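Long-range contacts in histidine kinase (Paraburkholderia phymatum, PDB 6NB0), which probably autophosphorylates a histidine with ATP as the phosphate donor, acting as the sensor kinase of a phosphorelay: residues A187-T198 and T211-L221; R242-L251 and G263-A271. One frame throughout, in Å; residues are numbered along the deposited sequence. Where two conformers were deposited one is given.

Contact 1: residues A187-T198 and T211-L221; sequences AVEASASGTTVT and TVSWQATPAAL
Ala187, in the last turn of helix 173-189, and Ala190, the first residue beyond it, pack against Trp214 of strand 207-214. The CB of Ala187 sits over the six-membered ring of Trp214, 3.6 Å from its centroid, a CH-pi contact. Ala187 CB is also pressed against Val212 CG1 at 3.5 Å, tight for two carbons, and small alanines suit a helix lying this close to a sheet. Val197 adds CG1 against Val212 CG1, while its CG2 lies beside Trp214 CB.

Among the hydrogen bonds, the carbonyl of Ala190 takes two donors from opposite faces of its plane. Trp214 NE1 reaches Ala190 O at 3.1 Å with the acceptor in the indole plane, and Thr217 N reaches Ala190 O at 2.9 Å. With chi1 at 81°, Trp214 CG lies between the backbone N and the carbonyl carbon, and a chi2 of 111° then turns NE1 toward Ala190 O. Further along, Thr198 and Ser213 form an antiparallel hydrogen-bonded pair.

Water fills in where the strands part. One molecule joins Ala192 N and Thr195 OG1 to Gln215 O and Thr217 OG1; another links Thr196 O to Gln215 N.

The arrangement is the open end of a beta hairpin, strands 196-204 and 207-214, closed by the preceding helix in the alpha/beta sandwich typical of histidine kinase ATP-binding domains.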
ATOM      1  N   ALA A 187      -0.395  10.222 -16.300  1.00 23.95           N
ATOM      2  CA  ALA A 187      -0.226  10.876 -17.595  1.00 26.63           C
ATOM      3  C   ALA A 187       1.209  11.338 -17.771  1.00 29.20           C
ATOM      4  O   ALA A 187       1.797  11.159 -18.848  1.00 28.20           O
ATOM      5  CB  ALA A 187      -1.205  12.054 -17.715  1.00 24.14           C
ATOM      6  N   VAL A 188       1.811  11.876 -16.696  1.00 25.72           N
ATOM      7  CA  VAL A 188       3.209  12.303 -16.750  1.00 23.14           C
ATOM      8  C   VAL A 188       4.114  11.110 -17.045  1.00 24.31           C
ATOM      9  O   VAL A 188       5.017  11.193 -17.887  1.00 26.25           O
ATOM     10  CB  VAL A 188       3.609  13.006 -15.437  1.00 26.25           C
ATOM     11  CG1 VAL A 188       5.129  13.243 -15.400  1.00 26.83           C
ATOM     12  CG2 VAL A 188       2.845  14.347 -15.327  1.00 23.75           C
ATOM     13  N   GLU A 189       3.875   9.973 -16.363  1.00 23.83           N
ATOM     14  CA  GLU A 189       4.700   8.783 -16.603  1.00 23.70           C
ATOM     15  C   GLU A 189       4.603   8.337 -18.048  1.00 25.52           C
ATOM     16  O   GLU A 189       5.581   7.837 -18.628  1.00 26.54           O
ATOM     17  CB  GLU A 189       4.281   7.638 -15.663  1.00 25.41           C
ATOM     18  CG  GLU A 189       4.713   7.818 -14.195  1.00 25.58           C
ATOM     19  CD  GLU A 189       6.136   7.327 -13.936  1.00 24.49           C
ATOM     20  OE1 GLU A 189       6.954   7.322 -14.880  1.00 27.38           O
ATOM     21  OE2 GLU A 189       6.445   6.962 -12.786  1.00 29.58           O
ATOM     22  N   ALA A 190       3.439   8.533 -18.652  1.00 24.94           N
ATOM     23  CA  ALA A 190       3.206   8.189 -20.047  1.00 24.13           C
ATOM     24  C   ALA A 190       3.381   9.387 -20.981  1.00 27.37           C
ATOM     25  O   ALA A 190       2.706   9.474 -22.019  1.00 26.27           O
ATOM     26  CB  ALA A 190       1.808   7.585 -20.199  1.00 28.43           C
ATOM     27  N   SER A 191       4.289  10.313 -20.647  1.00 27.35           N
ATOM     28  CA  SER A 191       4.586  11.460 -21.502  1.00 27.93           C
ATOM     29  C   SER A 191       6.073  11.528 -21.816  1.00 27.79           C
ATOM     30  O   SER A 191       6.915  11.196 -20.976  1.00 29.09           O
ATOM     31  CB  SER A 191       4.154  12.788 -20.838  1.00 26.17           C
ATOM     32  OG  SER A 191       2.742  12.890 -20.711  1.00 30.29           O
ATOM     33  N   ALA A 192       6.386  11.999 -23.027  1.00 27.20           N
ATOM     34  CA  ALA A 192       7.749  12.305 -23.428  1.00 28.62           C
ATOM     35  C   ALA A 192       8.077  13.761 -23.092  1.00 32.83           C
ATOM     36  O   ALA A 192       7.189  14.605 -22.998  1.00 30.96           O
ATOM     37  CB  ALA A 192       7.957  12.070 -24.934  1.00 29.54           C
ATOM     38  N   SER A 193       9.376  14.038 -22.937  1.00 30.64           N
ATOM     39  CA  SER A 193       9.856  15.394 -22.647  1.00 30.08           C
ATOM     40  C   SER A 193       9.204  16.435 -23.555  1.00 29.29           C
ATOM     41  O   SER A 193       9.134  16.262 -24.780  1.00 30.49           O
ATOM     42  CB  SER A 193      11.385  15.441 -22.809  1.00 34.54           C
ATOM     43  OG  SER A 193      11.879  16.759 -22.557  1.00 41.41           O
ATOM     44  N   GLY A 194       8.751  17.544 -22.952  1.00 31.76           N
ATOM     45  CA  GLY A 194       8.156  18.631 -23.710  1.00 31.43           C
ATOM     46  C   GLY A 194       6.658  18.518 -23.924  1.00 32.58           C
ATOM     47  O   GLY A 194       6.041  19.467 -24.424  1.00 32.93           O
ATOM     48  N   THR A 195       6.059  17.391 -23.568  1.00 30.10           N
ATOM     49  CA  THR A 195       4.607  17.227 -23.619  1.00 30.30           C
ATOM     50  C   THR A 195       3.926  18.058 -22.539  1.00 32.53           C
ATOM     51  O   THR A 195       4.464  18.255 -21.448  1.00 32.05           O
ATOM     52  CB  THR A 195       4.257  15.732 -23.448  1.00 27.78           C
ATOM     53  OG1 THR A 195       4.751  15.021 -24.593  1.00 34.83           O
ATOM     54  CG2 THR A 195       2.735  15.512 -23.323  1.00 30.32           C
ATOM     55  N   THR A 196       2.736  18.563 -22.857  1.00 29.18           N
ATOM     56  CA  THR A 196       1.875  19.233 -21.889  1.00 29.06           C
ATOM     57  C   THR A 196       0.781  18.279 -21.410  1.00 31.29           C
ATOM     58  O   THR A 196       0.026  17.740 -22.223  1.00 30.85           O
ATOM     59  CB  THR A 196       1.242  20.486 -22.496  1.00 27.66           C
ATOM     60  OG1 THR A 196       2.279  21.382 -22.899  1.00 31.17           O
ATOM     61  CG2 THR A 196       0.333  21.182 -21.470  1.00 29.42           C
ATOM     62  N   VAL A 197       0.698  18.091 -20.096  1.00 28.81           N
ATOM     63  CA  VAL A 197      -0.390  17.355 -19.445  1.00 27.93           C
ATOM     64  C   VAL A 197      -1.351  18.364 -18.833  1.00 31.48           C
ATOM     65  O   VAL A 197      -0.942  19.213 -18.037  1.00 27.63           O
ATOM     66  CB  VAL A 197       0.149  16.382 -18.381  1.00 24.68           C
ATOM     67  CG1 VAL A 197      -1.014  15.726 -17.596  1.00 24.10           C
ATOM     68  CG2 VAL A 197       1.030  15.297 -19.052  1.00 24.74           C
ATOM     69  N   THR A 198      -2.626  18.299 -19.212  1.00 27.63           N
ATOM     70  CA  THR A 198      -3.605  19.280 -18.755  1.00 25.45           C
ATOM     71  C   THR A 198      -4.596  18.602 -17.819  1.00 30.79           C
ATOM     72  O   THR A 198      -5.181  17.572 -18.177  1.00 28.45           O
ATOM     73  CB  THR A 198      -4.343  19.904 -19.943  1.00 26.43           C
ATOM     74  OG1 THR A 198      -3.416  20.630 -20.758  1.00 29.79           O
ATOM     75  CG2 THR A 198      -5.483  20.827 -19.470  1.00 31.82           C
ATOM     76  N   THR A 211     -10.617  15.816 -15.594  1.00 28.83           N
ATOM     77  CA  THR A 211     -10.126  15.109 -16.769  1.00 29.39           C
ATOM     78  C   THR A 211      -8.673  15.489 -16.979  1.00 31.40           C
ATOM     79  O   THR A 211      -8.330  16.674 -16.924  1.00 28.61           O
ATOM     80  CB  THR A 211     -10.947  15.457 -18.017  1.00 33.06           C
ATOM     81  OG1 THR A 211     -12.295  15.011 -17.825  1.00 37.05           O
ATOM     82  CG2 THR A 211     -10.356  14.776 -19.246  1.00 33.25           C
ATOM     83  N   VAL A 212      -7.822  14.488 -17.188  1.00 28.04           N
ATOM     84  CA  VAL A 212      -6.434  14.717 -17.575  1.00 27.16           C
ATOM     85  C   VAL A 212      -6.320  14.330 -19.044  1.00 29.71           C
ATOM     86  O   VAL A 212      -6.759  13.242 -19.435  1.00 26.63           O
ATOM     87  CB  VAL A 212      -5.457  13.924 -16.688  1.00 26.84           C
ATOM     88  CG1 VAL A 212      -4.059  13.987 -17.255  1.00 27.40           C
ATOM     89  CG2 VAL A 212      -5.455  14.469 -15.251  1.00 27.31           C
ATOM     90  N   SER A 213      -5.807  15.244 -19.874  1.00 27.10           N
ATOM     91  CA  SER A 213      -5.664  14.982 -21.296  0.53 29.09           C
ATOM     92  C   SER A 213      -4.244  15.302 -21.732  1.00 31.35           C
ATOM     93  O   SER A 213      -3.638  16.270 -21.264  1.00 28.67           O
ATOM     94  CB  SER A 213      -6.675  15.779 -22.136  0.53 34.68           C
ATOM     95  OG  SER A 213      -6.520  17.174 -21.971  0.53 34.36           O
ATOM     96  N   TRP A 214      -3.711  14.466 -22.623  1.00 30.06           N
ATOM     97  CA  TRP A 214      -2.314  14.621 -23.022  1.00 28.24           C
ATOM     98  C   TRP A 214      -2.030  13.774 -24.245  1.00 33.26           C
ATOM     99  O   TRP A 214      -2.727  12.788 -24.511  1.00 30.23           O
ATOM    100  CB  TRP A 214      -1.366  14.226 -21.873  1.00 30.66           C
ATOM    101  CG  TRP A 214      -1.109  12.754 -21.691  1.00 28.93           C
ATOM    102  CD1 TRP A 214       0.069  12.096 -21.930  1.00 29.36           C
ATOM    103  CD2 TRP A 214      -2.024  11.759 -21.171  1.00 27.14           C
ATOM    104  NE1 TRP A 214      -0.057  10.754 -21.607  1.00 29.20           N
ATOM    105  CE2 TRP A 214      -1.330  10.522 -21.150  1.00 30.03           C
ATOM    106  CE3 TRP A 214      -3.355  11.790 -20.737  1.00 27.96           C
ATOM    107  CZ2 TRP A 214      -1.922   9.332 -20.694  1.00 27.23           C
ATOM    108  CZ3 TRP A 214      -3.943  10.608 -20.286  1.00 30.65           C
ATOM    109  CH2 TRP A 214      -3.231   9.399 -20.271  1.00 33.20           C
ATOM    110  N   GLN A 215      -1.011  14.185 -25.004  1.00 30.63           N
ATOM    111  CA  GLN A 215      -0.507  13.367 -26.101  1.00 30.68           C
ATOM    112  C   GLN A 215       0.424  12.304 -25.525  1.00 32.40           C
ATOM    113  O   GLN A 215       1.498  12.621 -25.009  1.00 34.29           O
ATOM    114  CB  GLN A 215       0.210  14.238 -27.136  1.00 35.52           C
ATOM    115  CG  GLN A 215       0.210  13.610 -28.508  1.00 60.03           C
ATOM    116  CD  GLN A 215      -1.159  13.656 -29.169  1.00 74.26           C
ATOM    117  OE1 GLN A 215      -1.479  12.818 -30.010  1.00 86.74           O
ATOM    118  NE2 GLN A 215      -1.971  14.647 -28.797  1.00 71.32           N
ATOM    119  N   ALA A 216       0.014  11.037 -25.611  1.00 32.60           N
ATOM    120  CA  ALA A 216       0.681   9.970 -24.872  1.00 32.46           C
ATOM    121  C   ALA A 216       1.881   9.424 -25.631  1.00 34.51           C
ATOM    122  O   ALA A 216       1.860   9.318 -26.860  1.00 34.62           O
ATOM    123  CB  ALA A 216      -0.297   8.824 -24.589  1.00 34.74           C
ATOM    124  N   THR A 217       2.928   9.065 -24.879  1.00 33.94           N
ATOM    125  CA  THR A 217       4.045   8.251 -25.366  1.00 35.52           C
ATOM    126  C   THR A 217       4.120   7.070 -24.409  1.00 37.74           C
ATOM    127  O   THR A 217       4.865   7.100 -23.415  1.00 30.50           O
ATOM    128  CB  THR A 217       5.360   9.032 -25.394  1.00 36.82           C
ATOM    129  OG1 THR A 217       5.195  10.215 -26.184  1.00 33.41           O
ATOM    130  CG2 THR A 217       6.498   8.177 -25.987  1.00 34.26           C
ATOM    131  N   PRO A 218       3.322   6.029 -24.642  1.00 34.16           N
ATOM    132  CA  PRO A 218       3.248   4.940 -23.642  1.00 33.95           C
ATOM    133  C   PRO A 218       4.582   4.219 -23.442  1.00 30.93           C
ATOM    134  O   PRO A 218       4.825   3.685 -22.357  1.00 35.55           O
ATOM    135  CB  PRO A 218       2.154   4.008 -24.201  1.00 40.93           C
ATOM    136  CG  PRO A 218       1.954   4.430 -25.640  1.00 44.09           C
ATOM    137  CD  PRO A 218       2.322   5.885 -25.719  1.00 37.46           C
ATOM    138  N   ALA A 219       5.495   4.264 -24.417  1.00 33.87           N
ATOM    139  CA  ALA A 219       6.823   3.683 -24.209  1.00 32.72           C
ATOM    140  C   ALA A 219       7.597   4.375 -23.092  1.00 37.26           C
ATOM    141  O   ALA A 219       8.495   3.760 -22.502  1.00 34.22           O
ATOM    142  CB  ALA A 219       7.644   3.729 -25.506  1.00 35.12           C
ATOM    143  N   ALA A 220       7.259   5.631 -22.769  1.00 31.93           N
ATOM    144  CA  ALA A 220       7.941   6.307 -21.669  1.00 33.48           C
ATOM    145  C   ALA A 220       7.673   5.634 -20.324  1.00 30.68           C
ATOM    146  O   ALA A 220       8.492   5.747 -19.409  1.00 30.86           O
ATOM    147  CB  ALA A 220       7.532   7.780 -21.633  1.00 29.28           C
ATOM    148  N   LEU A 221       6.538   4.932 -20.185  1.00 31.22           N
ATOM    149  CA  LEU A 221       6.200   4.275 -18.919  1.00 30.03           C
ATOM    150  C   LEU A 221       7.291   3.313 -18.472  1.00 29.69           C
ATOM    151  O   LEU A 221       7.526   3.134 -17.269  1.00 32.52           O
ATOM    152  CB  LEU A 221       4.880   3.510 -19.085  1.00 29.44           C
ATOM    153  CG  LEU A 221       3.617   4.346 -18.887  1.00 31.49           C
ATOM    154  CD1 LEU A 221       2.416   3.617 -19.485  1.00 34.96           C
ATOM    155  CD2 LEU A 221       3.438   4.583 -17.384  1.00 29.04           C
TER
HETATM  156  O   HOH W   1       4.168  12.350 -24.886  1.00 27.40           O
HETATM  157  O   HOH W   2      -0.336  16.908 -24.786  1.00 28.26           O
HETATM  158  O   HOH W   3      -2.506  19.052 -22.715  1.00 30.11           O

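Contact 2: residues R242-L251 and G263-A271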
ATOM      1  N   ARG A 242      -5.468  -3.932 -22.807  1.00 40.01           N
ATOM      2  CA  ARG A 242      -6.484  -4.058 -21.776  1.00 44.41           C
ATOM      3  C   ARG A 242      -7.629  -4.938 -22.246  1.00 52.40           C
ATOM      4  O   ARG A 242      -8.152  -4.761 -23.355  1.00 49.71           O
ATOM      5  CB  ARG A 242      -6.992  -2.680 -21.358  1.00 45.04           C
ATOM      6  CG  ARG A 242      -5.917  -1.853 -20.644  1.00 42.31           C
ATOM      7  CD  ARG A 242      -6.208  -0.377 -20.745  1.00 32.49           C
ATOM      8  NE  ARG A 242      -7.591  -0.117 -20.353  1.00 42.67           N
ATOM      9  CZ  ARG A 242      -8.246   1.003 -20.644  1.00 44.93           C
ATOM     10  NH1 ARG A 242      -7.653   1.951 -21.362  1.00 41.38           N
ATOM     11  NH2 ARG A 242      -9.498   1.161 -20.235  1.00 44.78           N
ATOM     12  N   GLU A 243      -8.002  -5.900 -21.407  1.00 57.48           N
ATOM     13  CA  GLU A 243      -9.246  -6.609 -21.624  1.00 59.46           C
ATOM     14  C   GLU A 243     -10.401  -5.613 -21.657  1.00 56.63           C
ATOM     15  O   GLU A 243     -10.309  -4.485 -21.154  1.00 52.86           O
ATOM     16  CB  GLU A 243      -9.468  -7.665 -20.540  1.00 61.36           C
ATOM     17  N   ALA A 244     -11.495  -6.048 -22.264  1.00 57.19           N
ATOM     18  CA  ALA A 244     -12.623  -5.160 -22.503  1.00 61.07           C
ATOM     19  C   ALA A 244     -13.204  -4.643 -21.191  1.00 59.84           C
ATOM     20  O   ALA A 244     -13.563  -5.421 -20.303  1.00 61.71           O
ATOM     21  CB  ALA A 244     -13.696  -5.900 -23.312  1.00 63.07           C
ATOM     22  N   GLY A 245     -13.293  -3.320 -21.072  1.00 58.39           N
ATOM     23  CA  GLY A 245     -13.844  -2.684 -19.898  1.00 63.44           C
ATOM     24  C   GLY A 245     -12.913  -2.580 -18.707  1.00 59.40           C
ATOM     25  O   GLY A 245     -13.338  -2.088 -17.657  1.00 64.45           O
ATOM     26  N   ARG A 246     -11.661  -3.011 -18.828  1.00 52.34           N
ATOM     27  CA  ARG A 246     -10.753  -3.065 -17.689  1.00 42.29           C
ATOM     28  C   ARG A 246      -9.670  -2.002 -17.781  1.00 40.42           C
ATOM     29  O   ARG A 246      -9.223  -1.629 -18.869  1.00 46.01           O
ATOM     30  CB  ARG A 246     -10.128  -4.459 -17.572  1.00 43.14           C
ATOM     31  CG  ARG A 246     -11.135  -5.499 -17.098  1.00 52.05           C
ATOM     32  CD  ARG A 246     -10.492  -6.850 -16.835  1.00 58.16           C
ATOM     33  NE  ARG A 246     -11.404  -7.765 -16.143  1.00 65.59           N
ATOM     34  CZ  ARG A 246     -11.056  -8.970 -15.696  1.00 74.32           C
ATOM     35  NH1 ARG A 246      -9.812  -9.408 -15.861  1.00 77.77           N
ATOM     36  NH2 ARG A 246     -11.945  -9.739 -15.079  1.00 72.20           N
ATOM     37  N   ILE A 247      -9.248  -1.516 -16.612  1.00 28.83           N
ATOM     38  CA  ILE A 247      -8.236  -0.482 -16.518  1.00 28.88           C
ATOM     39  C   ILE A 247      -6.865  -1.124 -16.382  1.00 29.31           C
ATOM     40  O   ILE A 247      -6.737  -2.288 -16.005  1.00 35.36           O
ATOM     41  CB  ILE A 247      -8.507   0.442 -15.313  1.00 37.62           C
ATOM     42  CG1 ILE A 247      -8.530  -0.400 -14.020  1.00 35.13           C
ATOM     43  CG2 ILE A 247      -9.811   1.211 -15.533  1.00 37.56           C
ATOM     44  CD1 ILE A 247      -8.457   0.448 -12.730  1.00 36.15           C
ATOM     45  N   SER A 248      -5.839  -0.337 -16.682  1.00 29.93           N
ATOM     46  CA  SER A 248      -4.490  -0.641 -16.216  1.00 33.28           C
ATOM     47  C   SER A 248      -4.504  -0.737 -14.690  1.00 35.89           C
ATOM     48  O   SER A 248      -5.089   0.116 -14.021  1.00 32.21           O
ATOM     49  CB  SER A 248      -3.525   0.454 -16.679  1.00 30.01           C
ATOM     50  OG  SER A 248      -3.476   0.546 -18.109  1.00 32.44           O
ATOM     51  N   TRP A 249      -3.896  -1.797 -14.140  1.00 31.26           N
ATOM     52  CA  TRP A 249      -4.027  -2.067 -12.703  1.00 29.23           C
ATOM     53  C   TRP A 249      -3.616  -0.871 -11.865  1.00 26.76           C
ATOM     54  O   TRP A 249      -4.210  -0.594 -10.812  1.00 27.81           O
ATOM     55  CB  TRP A 249      -3.164  -3.258 -12.310  1.00 28.69           C
ATOM     56  CG  TRP A 249      -3.565  -4.533 -12.914  1.00 32.47           C
ATOM     57  CD1 TRP A 249      -4.672  -4.780 -13.676  1.00 30.58           C
ATOM     58  CD2 TRP A 249      -2.867  -5.772 -12.790  1.00 35.01           C
ATOM     59  NE1 TRP A 249      -4.704  -6.115 -14.035  1.00 33.00           N
ATOM     60  CE2 TRP A 249      -3.602  -6.742 -13.510  1.00 39.16           C
ATOM     61  CE3 TRP A 249      -1.678  -6.157 -12.154  1.00 34.82           C
ATOM     62  CZ2 TRP A 249      -3.192  -8.078 -13.599  1.00 46.80           C
ATOM     63  CZ3 TRP A 249      -1.279  -7.498 -12.239  1.00 35.48           C
ATOM     64  CH2 TRP A 249      -2.029  -8.431 -12.965  1.00 42.57           C
ATOM     65  N   VAL A 250      -2.604  -0.139 -12.326  1.00 28.11           N
ATOM     66  CA  VAL A 250      -2.050   0.917 -11.492  1.00 29.76           C
ATOM     67  C   VAL A 250      -3.055   2.042 -11.260  1.00 28.73           C
ATOM     68  O   VAL A 250      -2.883   2.821 -10.325  1.00 27.01           O
ATOM     69  CB  VAL A 250      -0.739   1.454 -12.112  1.00 30.39           C
ATOM     70  CG1 VAL A 250      -1.010   2.249 -13.395  1.00 26.42           C
ATOM     71  CG2 VAL A 250       0.023   2.330 -11.107  1.00 25.83           C
ATOM     72  N   LEU A 251      -4.110   2.150 -12.075  1.00 27.87           N
ATOM     73  CA  LEU A 251      -5.097   3.215 -11.893  1.00 26.72           C
ATOM     74  C   LEU A 251      -6.203   2.825 -10.910  1.00 28.14           C
ATOM     75  O   LEU A 251      -7.178   3.569 -10.754  1.00 28.22           O
ATOM     76  CB  LEU A 251      -5.697   3.625 -13.252  1.00 26.31           C
ATOM     77  CG  LEU A 251      -4.698   4.421 -14.114  1.00 27.42           C
ATOM     78  CD1 LEU A 251      -5.116   4.548 -15.585  1.00 24.37           C
ATOM     79  CD2 LEU A 251      -4.400   5.798 -13.518  1.00 25.95           C
ATOM     80  N   GLY A 263     -19.303   7.857  -8.021  1.00 38.57           N
ATOM     81  CA  GLY A 263     -18.835   8.426  -9.268  1.00 36.97           C
ATOM     82  C   GLY A 263     -18.355   7.339 -10.212  1.00 36.53           C
ATOM     83  O   GLY A 263     -18.810   6.197 -10.162  1.00 39.62           O
ATOM     84  N   ALA A 264     -17.403   7.706 -11.065  1.00 31.35           N
ATOM     85  CA  ALA A 264     -16.982   6.784 -12.105  1.00 36.68           C
ATOM     86  C   ALA A 264     -15.605   7.194 -12.589  1.00 34.74           C
ATOM     87  O   ALA A 264     -15.205   8.357 -12.462  1.00 32.61           O
ATOM     88  CB  ALA A 264     -17.971   6.768 -13.283  1.00 39.98           C
ATOM     89  N   PHE A 265     -14.897   6.233 -13.183  1.00 32.79           N
ATOM     90  CA  PHE A 265     -13.570   6.517 -13.731  1.00 27.62           C
ATOM     91  C   PHE A 265     -13.451   5.856 -15.097  1.00 26.85           C
ATOM     92  O   PHE A 265     -13.898   4.724 -15.277  1.00 32.34           O
ATOM     93  CB  PHE A 265     -12.482   6.000 -12.796  1.00 26.77           C
ATOM     94  CG  PHE A 265     -11.108   6.092 -13.382  1.00 29.58           C
ATOM     95  CD1 PHE A 265     -10.516   7.316 -13.554  1.00 27.57           C
ATOM     96  CD2 PHE A 265     -10.433   4.944 -13.809  1.00 32.28           C
ATOM     97  CE1 PHE A 265      -9.243   7.419 -14.125  1.00 27.89           C
ATOM     98  CE2 PHE A 265      -9.162   5.041 -14.389  1.00 33.10           C
ATOM     99  CZ  PHE A 265      -8.565   6.275 -14.537  1.00 29.97           C
ATOM    100  N   GLU A 266     -12.894   6.571 -16.075  1.00 29.54           N
ATOM    101  CA  GLU A 266     -12.741   6.034 -17.421  0.53 33.98           C
ATOM    102  C   GLU A 266     -11.311   6.270 -17.872  1.00 36.55           C
ATOM    103  O   GLU A 266     -10.842   7.418 -17.883  1.00 33.39           O
ATOM    104  CB  GLU A 266     -13.728   6.678 -18.404  0.53 33.79           C
ATOM    105  CG  GLU A 266     -15.183   6.492 -18.022  0.53 36.75           C
ATOM    106  CD  GLU A 266     -16.139   6.935 -19.108  0.53 44.08           C
ATOM    107  OE1 GLU A 266     -15.958   8.043 -19.655  0.53 45.54           O
ATOM    108  OE2 GLU A 266     -17.064   6.164 -19.424  0.53 50.66           O
ATOM    109  N   GLN A 267     -10.628   5.185 -18.236  1.00 32.89           N
ATOM    110  CA  GLN A 267      -9.306   5.250 -18.845  1.00 35.64           C
ATOM    111  C   GLN A 267      -9.470   5.084 -20.353  1.00 37.77           C
ATOM    112  O   GLN A 267      -9.878   4.013 -20.831  1.00 32.84           O
ATOM    113  CB  GLN A 267      -8.386   4.175 -18.267  1.00 33.97           C
ATOM    114  CG  GLN A 267      -6.991   4.227 -18.847  1.00 32.75           C
ATOM    115  CD  GLN A 267      -6.181   3.020 -18.500  1.00 33.41           C
ATOM    116  OE1 GLN A 267      -6.643   2.135 -17.769  1.00 33.20           O
ATOM    117  NE2 GLN A 267      -4.963   2.948 -19.044  1.00 30.66           N
ATOM    118  N   GLY A 268      -9.202   6.152 -21.108  1.00 32.39           N
ATOM    119  CA  GLY A 268      -9.243   6.033 -22.554  1.00 35.10           C
ATOM    120  C   GLY A 268      -8.056   5.234 -23.068  1.00 39.48           C
ATOM    121  O   GLY A 268      -7.100   4.928 -22.346  1.00 37.60           O
ATOM    122  N   GLU A 269      -8.106   4.908 -24.349  1.00 43.58           N
ATOM    123  CA  GLU A 269      -6.975   4.218 -24.947  1.00 55.01           C
ATOM    124  C   GLU A 269      -5.824   5.200 -25.165  1.00 51.12           C
ATOM    125  O   GLU A 269      -5.979   6.421 -25.042  1.00 49.58           O
ATOM    126  CB  GLU A 269      -7.381   3.539 -26.253  1.00 69.41           C
ATOM    127  CG  GLU A 269      -7.657   4.491 -27.399  1.00 81.41           C
ATOM    128  CD  GLU A 269      -7.742   3.790 -28.749  1.00 92.57           C
ATOM    129  OE1 GLU A 269      -7.162   2.691 -28.905  1.00 97.63           O
ATOM    130  OE2 GLU A 269      -8.393   4.343 -29.660  1.00 96.25           O
ATOM    131  N   PHE A 270      -4.640   4.650 -25.419  1.00 51.45           N
ATOM    132  CA  PHE A 270      -3.510   5.465 -25.857  1.00 65.12           C
ATOM    133  C   PHE A 270      -3.737   5.778 -27.332  1.00 72.94           C
ATOM    134  O   PHE A 270      -3.617   4.896 -28.186  1.00 76.56           O
ATOM    135  CB  PHE A 270      -2.178   4.747 -25.630  1.00 62.51           C
ATOM    136  CG  PHE A 270      -1.821   4.547 -24.163  1.00 66.69           C
ATOM    137  CD1 PHE A 270      -1.636   5.631 -23.315  1.00 56.18           C
ATOM    138  CD2 PHE A 270      -1.644   3.270 -23.641  1.00 72.48           C
ATOM    139  CE1 PHE A 270      -1.279   5.445 -21.985  1.00 43.39           C
ATOM    140  CE2 PHE A 270      -1.304   3.084 -22.294  1.00 58.65           C
ATOM    141  CZ  PHE A 270      -1.109   4.168 -21.483  1.00 47.29           C
ATOM    142  N   ALA A 271      -4.098   7.024 -27.627  1.00 77.84           N
ATOM    143  CA  ALA A 271      -4.541   7.422 -28.957  1.00 83.83           C
ATOM    144  C   ALA A 271      -3.373   7.962 -29.779  1.00 80.24           C
ATOM    145  O   ALA A 271      -2.625   8.833 -29.319  1.00 79.91           O
ATOM    146  CB  ALA A 271      -5.651   8.469 -28.859  1.00 79.76           C
TER
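Arg242 and Gln267 stack their flat ends where the loop before helix 252-260 meets edge strand 264-267, in the alpha/beta sandwich characteristic of the ATP-binding (catalytic) domain of histidine kinases. The guanidinium and amide planes are only 5° apart, with Gln267 OE1 over the centre of the guanidinium. Arginine suits the place because its flat, many-handed end can stack and donate at once. The chain bends at chi3 (50°), bringing Arg242 NH1 and Arg242 NH2 end-on to Gln267 O, at 3.1 and 2.9 Å; both come from the same face of that carbonyl. On the loop side, Arg242 NE donates to Arg246 O at 2.7 Å, within the guanidinium plane. The group is thus held by both segments and its rotation is fixed.

Gln267 stretches across with CG anti to its backbone N (chi1 -179°) and the chain extended beyond, so that the amide arrives at Ser248. Having both a donor and an acceptor, it reads this residue twice: Ser248 N meets OE1 on a lone pair, and NE2 gives a nearly straight bond, 166°, to Ser248 OG. The two bonds give both ends of the buried amide a partner and indicate which way round it lies.

Apolar groups fill the remainder. The Leu251 side chain crosses that of Gln267 at about a right angle, its CD1 3.5 Å from Gln267 CD, and Leu278 of the neighbouring strand also touches both residues. Phe265, its ring packing on Leu183 of helix 173-189 as well, presents CE2 to Leu251 CB at 3.9 Å and to Ile247 CG2 at 4.0 Å.

Overall arrangement
Following the chain, helix 173-189 leads into contact 1, which closes over the 12 residues between its segments, mostly the two strands of the hairpin 196-204 and 207-214. Contact 2 opens later, after helix 232-238, and closes round helix 252-260 to reach strand 264-267. The loops therefore lie in series, neither nested nor crossed, with centres about 16 Å apart. Strand 276-283 lies between the hairpin and strand 264-267, so both contacts belong to one mixed sheet. They meet directly at Phe270: its ring packs on Trp214, Ala216, Pro218 and Leu221, joining the tail of 263-271 to 211-221. Phe186 of helix 173-189 touches that ring too.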